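Local coordinates for putative endo-1,4-beta-xylanase (Bacteroides thetaiotaomicron VPI-5482, PDB 5MSX), which probably hydrolyses glycosidic bonds in plant pectin as a family 43 glycoside hydrolase, likely acting as an arabinofuranosidase, at residues C[165-177]-C[188-202]. Residues are numbered along the deposited sequence; the frame is centred on the assembly and turned at random.
Sequences AYVFWGRRHVAKL and VQVISTPRKEYSEGP. With EDO (1,2-ethanediol), chain Z.
R172, at the turn of the 165-169/173-177 hairpin, reaches into the loop by which 191-202 crosses from one four-stranded blade to the next in the GH43 five-bladed beta-propeller. Strand 187-190 is the outermost of its blade; V174 and Q189 form an antiparallel hydrogen-bonded pair, and I191 N donates a nearly straight hydrogen bond to R172 O (2.8 Å, N-H...O 172°). Beyond the loop the backbone continues to E200, the predicted proton donor, whose OE1 accepts from Y198 OH; G201 N hydrogen-bonds D154 OD2, D154 being predicted to tune that donor. Along the R172 side chain, CB, CG and CD pass I191 O at 3.7, 4.1 and 3.5 Å. The chain is extended from CG to NE, which carries the guanidinium into the loop's bend. NE donates to T193 OG1 at 2.8 Å, the oxygen lying 19° out of the guanidinium plane. S199 CB covers one face. With an alanine here, E197 O would probably lose both guanidinium donors and T193 OG1 the NE bond, leaving the 193-199 bend freer to shift. At the tip, NH2 bonds R195 O only weakly, whereas NH1 and NH2 both grip E197 O, each at 2.9 Å and within the guanidinium plane.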
# COMPACT_ATOMS: atom_id res chain seq x y z
N ALA C 165 9.89 4.46 3.22
CA ALA C 165 10.51 4.49 1.90
C ALA C 165 11.14 5.87 1.63
O ALA C 165 10.68 6.89 2.14
CB ALA C 165 9.49 4.12 0.83
N TYR C 166 12.20 5.86 0.81
CA TYR C 166 12.99 7.04 0.42
C TYR C 166 13.32 6.97 -1.06
O TYR C 166 13.56 5.88 -1.61
CB TYR C 166 14.32 7.13 1.19
CG TYR C 166 14.20 7.20 2.69
CD1 TYR C 166 14.09 6.06 3.44
CD2 TYR C 166 14.22 8.42 3.34
CE1 TYR C 166 13.96 6.12 4.83
CE2 TYR C 166 14.11 8.51 4.71
CZ TYR C 166 13.97 7.36 5.46
OH TYR C 166 13.89 7.45 6.82
N VAL C 167 13.35 8.13 -1.70
CA VAL C 167 13.81 8.25 -3.07
C VAL C 167 15.08 9.12 -3.07
O VAL C 167 15.10 10.19 -2.49
CB VAL C 167 12.71 8.76 -4.04
CG1 VAL C 167 12.13 10.12 -3.63
CG2 VAL C 167 13.26 8.76 -5.47
N PHE C 168 16.15 8.58 -3.65
CA PHE C 168 17.41 9.27 -3.88
C PHE C 168 17.53 9.60 -5.36
O PHE C 168 17.19 8.79 -6.19
CB PHE C 168 18.58 8.35 -3.51
CG PHE C 168 18.71 8.07 -2.05
CD1 PHE C 168 18.02 7.01 -1.47
CD2 PHE C 168 19.52 8.86 -1.25
CE1 PHE C 168 18.15 6.75 -0.11
CE2 PHE C 168 19.66 8.61 0.12
CZ PHE C 168 18.97 7.54 0.68
N TRP C 169 18.00 10.78 -5.71
CA TRP C 169 18.21 11.08 -7.13
C TRP C 169 19.45 11.93 -7.36
O TRP C 169 20.17 12.19 -6.43
CB TRP C 169 16.92 11.61 -7.81
CG TRP C 169 16.41 12.97 -7.44
CD1 TRP C 169 16.58 14.15 -8.17
CD2 TRP C 169 15.57 13.31 -6.32
NE1 TRP C 169 15.92 15.19 -7.53
CE2 TRP C 169 15.29 14.70 -6.41
CE3 TRP C 169 15.06 12.59 -5.24
CZ2 TRP C 169 14.52 15.38 -5.44
CZ3 TRP C 169 14.29 13.26 -4.28
CH2 TRP C 169 14.02 14.65 -4.39
N GLY C 170 19.73 12.29 -8.60
CA GLY C 170 20.99 12.97 -8.93
C GLY C 170 21.16 14.30 -8.23
O GLY C 170 20.18 14.89 -7.72
N ARG C 171 22.42 14.72 -8.15
CA ARG C 171 22.86 15.93 -7.44
C ARG C 171 22.60 15.88 -5.93
O ARG C 171 22.38 16.90 -5.25
CB ARG C 171 22.31 17.20 -8.11
CG ARG C 171 22.51 17.20 -9.63
CD ARG C 171 22.43 18.63 -10.21
NE ARG C 171 23.62 19.43 -9.83
CZ ARG C 171 23.83 20.69 -10.24
NH1 ARG C 171 22.93 21.33 -11.00
NH2 ARG C 171 24.94 21.34 -9.87
N ARG C 172 22.73 14.66 -5.40
CA ARG C 172 22.74 14.41 -3.98
C ARG C 172 21.38 14.67 -3.28
O ARG C 172 21.33 14.93 -2.08
CB ARG C 172 23.90 15.16 -3.30
CG ARG C 172 25.28 14.96 -3.92
CD ARG C 172 26.30 15.85 -3.21
NE ARG C 172 27.67 15.66 -3.67
CZ ARG C 172 28.15 16.06 -4.85
NH1 ARG C 172 27.38 16.69 -5.75
NH2 ARG C 172 29.43 15.81 -5.16
N HIS C 173 20.30 14.52 -4.03
CA HIS C 173 18.97 14.75 -3.50
C HIS C 173 18.40 13.51 -2.84
O HIS C 173 18.60 12.39 -3.32
CB HIS C 173 18.03 15.24 -4.59
CG HIS C 173 18.28 16.66 -5.00
ND1 HIS C 173 18.87 17.00 -6.20
CD2 HIS C 173 18.04 17.83 -4.36
CE1 HIS C 173 18.96 18.32 -6.29
NE2 HIS C 173 18.47 18.84 -5.19
N VAL C 174 17.65 13.73 -1.76
CA VAL C 174 16.89 12.68 -1.08
C VAL C 174 15.63 13.24 -0.38
O VAL C 174 15.64 14.34 0.18
CB VAL C 174 17.76 11.92 -0.07
CG1 VAL C 174 18.22 12.81 1.07
CG2 VAL C 174 17.04 10.70 0.48
N ALA C 175 14.56 12.47 -0.46
CA ALA C 175 13.29 12.79 0.20
C ALA C 175 12.58 11.50 0.58
O ALA C 175 12.75 10.47 -0.09
CB ALA C 175 12.42 13.60 -0.75
N LYS C 176 11.74 11.55 1.62
CA LYS C 176 10.85 10.43 1.93
C LYS C 176 9.85 10.21 0.80
O LYS C 176 9.51 11.13 0.06
CB LYS C 176 10.10 10.63 3.24
CG LYS C 176 11.02 10.60 4.45
CD LYS C 176 10.24 10.71 5.75
CE LYS C 176 11.18 10.49 6.91
NZ LYS C 176 10.52 10.90 8.17
N LEU C 177 9.39 8.97 0.69
CA LEU C 177 8.38 8.56 -0.26
C LEU C 177 7.20 8.03 0.56
O LEU C 177 7.38 7.28 1.53
CB LEU C 177 8.98 7.47 -1.14
CG LEU C 177 8.37 7.08 -2.47
CD1 LEU C 177 8.26 8.28 -3.43
CD2 LEU C 177 9.20 5.95 -3.10
N VAL C 188 12.79 18.04 1.06
CA VAL C 188 13.88 17.52 0.20
C VAL C 188 15.20 17.94 0.80
O VAL C 188 15.35 19.11 1.12
CB VAL C 188 13.79 18.09 -1.23
CG1 VAL C 188 14.90 17.49 -2.11
CG2 VAL C 188 12.41 17.83 -1.84
N GLN C 189 16.13 17.01 1.01
CA GLN C 189 17.44 17.35 1.57
C GLN C 189 18.53 17.14 0.53
O GLN C 189 18.39 16.35 -0.41
CB GLN C 189 17.79 16.52 2.80
CG GLN C 189 16.78 16.56 3.96
CD GLN C 189 16.83 17.79 4.84
OE1 GLN C 189 17.42 18.81 4.49
NE2 GLN C 189 16.19 17.70 6.00
N VAL C 190 19.64 17.85 0.72
CA VAL C 190 20.83 17.67 -0.10
C VAL C 190 21.88 17.03 0.79
O VAL C 190 22.21 17.58 1.83
CB VAL C 190 21.31 19.00 -0.71
CG1 VAL C 190 22.62 18.81 -1.47
CG2 VAL C 190 20.24 19.56 -1.65
N ILE C 191 22.35 15.85 0.41
CA ILE C 191 23.34 15.12 1.21
C ILE C 191 24.66 15.84 1.10
O ILE C 191 25.09 16.23 0.00
CB ILE C 191 23.51 13.66 0.74
CG1 ILE C 191 22.24 12.86 1.05
CG2 ILE C 191 24.71 13.00 1.40
CD1 ILE C 191 21.97 11.78 0.04
N SER C 192 25.31 15.98 2.25
CA SER C 192 26.63 16.57 2.34
C SER C 192 27.74 15.53 2.06
O SER C 192 27.75 14.45 2.66
CB SER C 192 26.82 17.15 3.74
OG SER C 192 28.12 17.65 3.87
N THR C 193 28.66 15.85 1.15
CA THR C 193 29.79 14.97 0.82
C THR C 193 31.09 15.80 0.71
O THR C 193 31.04 16.98 0.39
CB THR C 193 29.54 14.24 -0.53
OG1 THR C 193 29.51 15.19 -1.60
CG2 THR C 193 28.22 13.42 -0.54
N PRO C 194 32.26 15.17 0.95
CA PRO C 194 33.49 15.95 0.84
C PRO C 194 33.93 16.26 -0.60
O PRO C 194 34.71 17.18 -0.81
CB PRO C 194 34.53 15.07 1.55
CG PRO C 194 33.99 13.71 1.43
CD PRO C 194 32.51 13.87 1.57
N ARG C 195 33.45 15.49 -1.57
CA ARG C 195 33.68 15.79 -2.99
C ARG C 195 32.46 16.49 -3.56
O ARG C 195 31.35 15.96 -3.48
CB ARG C 195 34.07 14.51 -3.72
CG ARG C 195 35.42 14.04 -3.19
CD ARG C 195 35.81 12.67 -3.64
NE ARG C 195 36.85 12.08 -2.79
CZ ARG C 195 38.15 12.41 -2.79
NH1 ARG C 195 38.64 13.34 -3.60
NH2 ARG C 195 38.97 11.78 -1.96
N LYS C 196 32.67 17.68 -4.13
CA LYS C 196 31.60 18.67 -4.37
C LYS C 196 31.06 18.80 -5.81
O LYS C 196 30.08 19.52 -6.05
CB LYS C 196 32.08 20.07 -3.93
CG LYS C 196 32.77 20.15 -2.57
CD LYS C 196 31.83 19.82 -1.43
CE LYS C 196 32.51 19.95 -0.07
NZ LYS C 196 31.54 19.71 1.04
N GLU C 197 31.70 18.14 -6.76
CA GLU C 197 31.37 18.33 -8.18
C GLU C 197 30.07 17.65 -8.59
O GLU C 197 29.46 16.92 -7.80
CB GLU C 197 32.54 17.93 -9.09
CG GLU C 197 33.10 16.52 -8.94
CD GLU C 197 34.21 16.41 -7.89
OE1 GLU C 197 35.34 15.98 -8.23
OE2 GLU C 197 33.96 16.77 -6.72
N TYR C 198 29.61 17.95 -9.80
CA TYR C 198 28.42 17.33 -10.35
C TYR C 198 28.36 15.81 -10.08
O TYR C 198 29.31 15.07 -10.41
CB TYR C 198 28.31 17.56 -11.86
CG TYR C 198 27.12 16.85 -12.44
CD1 TYR C 198 25.83 17.24 -12.12
CD2 TYR C 198 27.29 15.72 -13.25
CE1 TYR C 198 24.73 16.56 -12.61
CE2 TYR C 198 26.19 15.02 -13.74
CZ TYR C 198 24.92 15.45 -13.43
OH TYR C 198 23.84 14.76 -13.93
N SER C 199 27.23 15.35 -9.55
CA SER C 199 27.04 13.95 -9.21
C SER C 199 25.72 13.39 -9.69
O SER C 199 24.66 14.08 -9.71
CB SER C 199 27.12 13.78 -7.69
OG SER C 199 26.76 12.45 -7.31
N GLU C 200 25.76 12.11 -10.06
CA GLU C 200 24.54 11.41 -10.49
C GLU C 200 24.61 9.94 -10.07
O GLU C 200 25.41 9.59 -9.21
CB GLU C 200 24.35 11.60 -12.00
CG GLU C 200 25.40 10.96 -12.90
CD GLU C 200 25.26 11.39 -14.39
OE1 GLU C 200 24.32 12.15 -14.72
OE2 GLU C 200 26.08 10.94 -15.23
N GLY C 201 23.75 9.10 -10.63
CA GLY C 201 23.80 7.66 -10.36
C GLY C 201 23.90 7.23 -8.90
O GLY C 201 24.69 6.34 -8.58
N PRO C 202 23.09 7.81 -8.01
CA PRO C 202 23.17 7.38 -6.60
C PRO C 202 22.87 5.88 -6.40
O PRO C 202 22.06 5.32 -7.10
CB PRO C 202 22.11 8.24 -5.90
CG PRO C 202 21.20 8.71 -6.99
CD PRO C 202 22.03 8.83 -8.22
C1 EDO Z . 30.79 15.96 5.44
O1 EDO Z . 31.07 16.18 4.05
C2 EDO Z . 30.40 14.50 5.66
O2 EDO Z . 29.14 14.21 5.04
O HOH W 1 25.74 17.99 -8.12
O HOH W 2 24.17 12.07 -6.62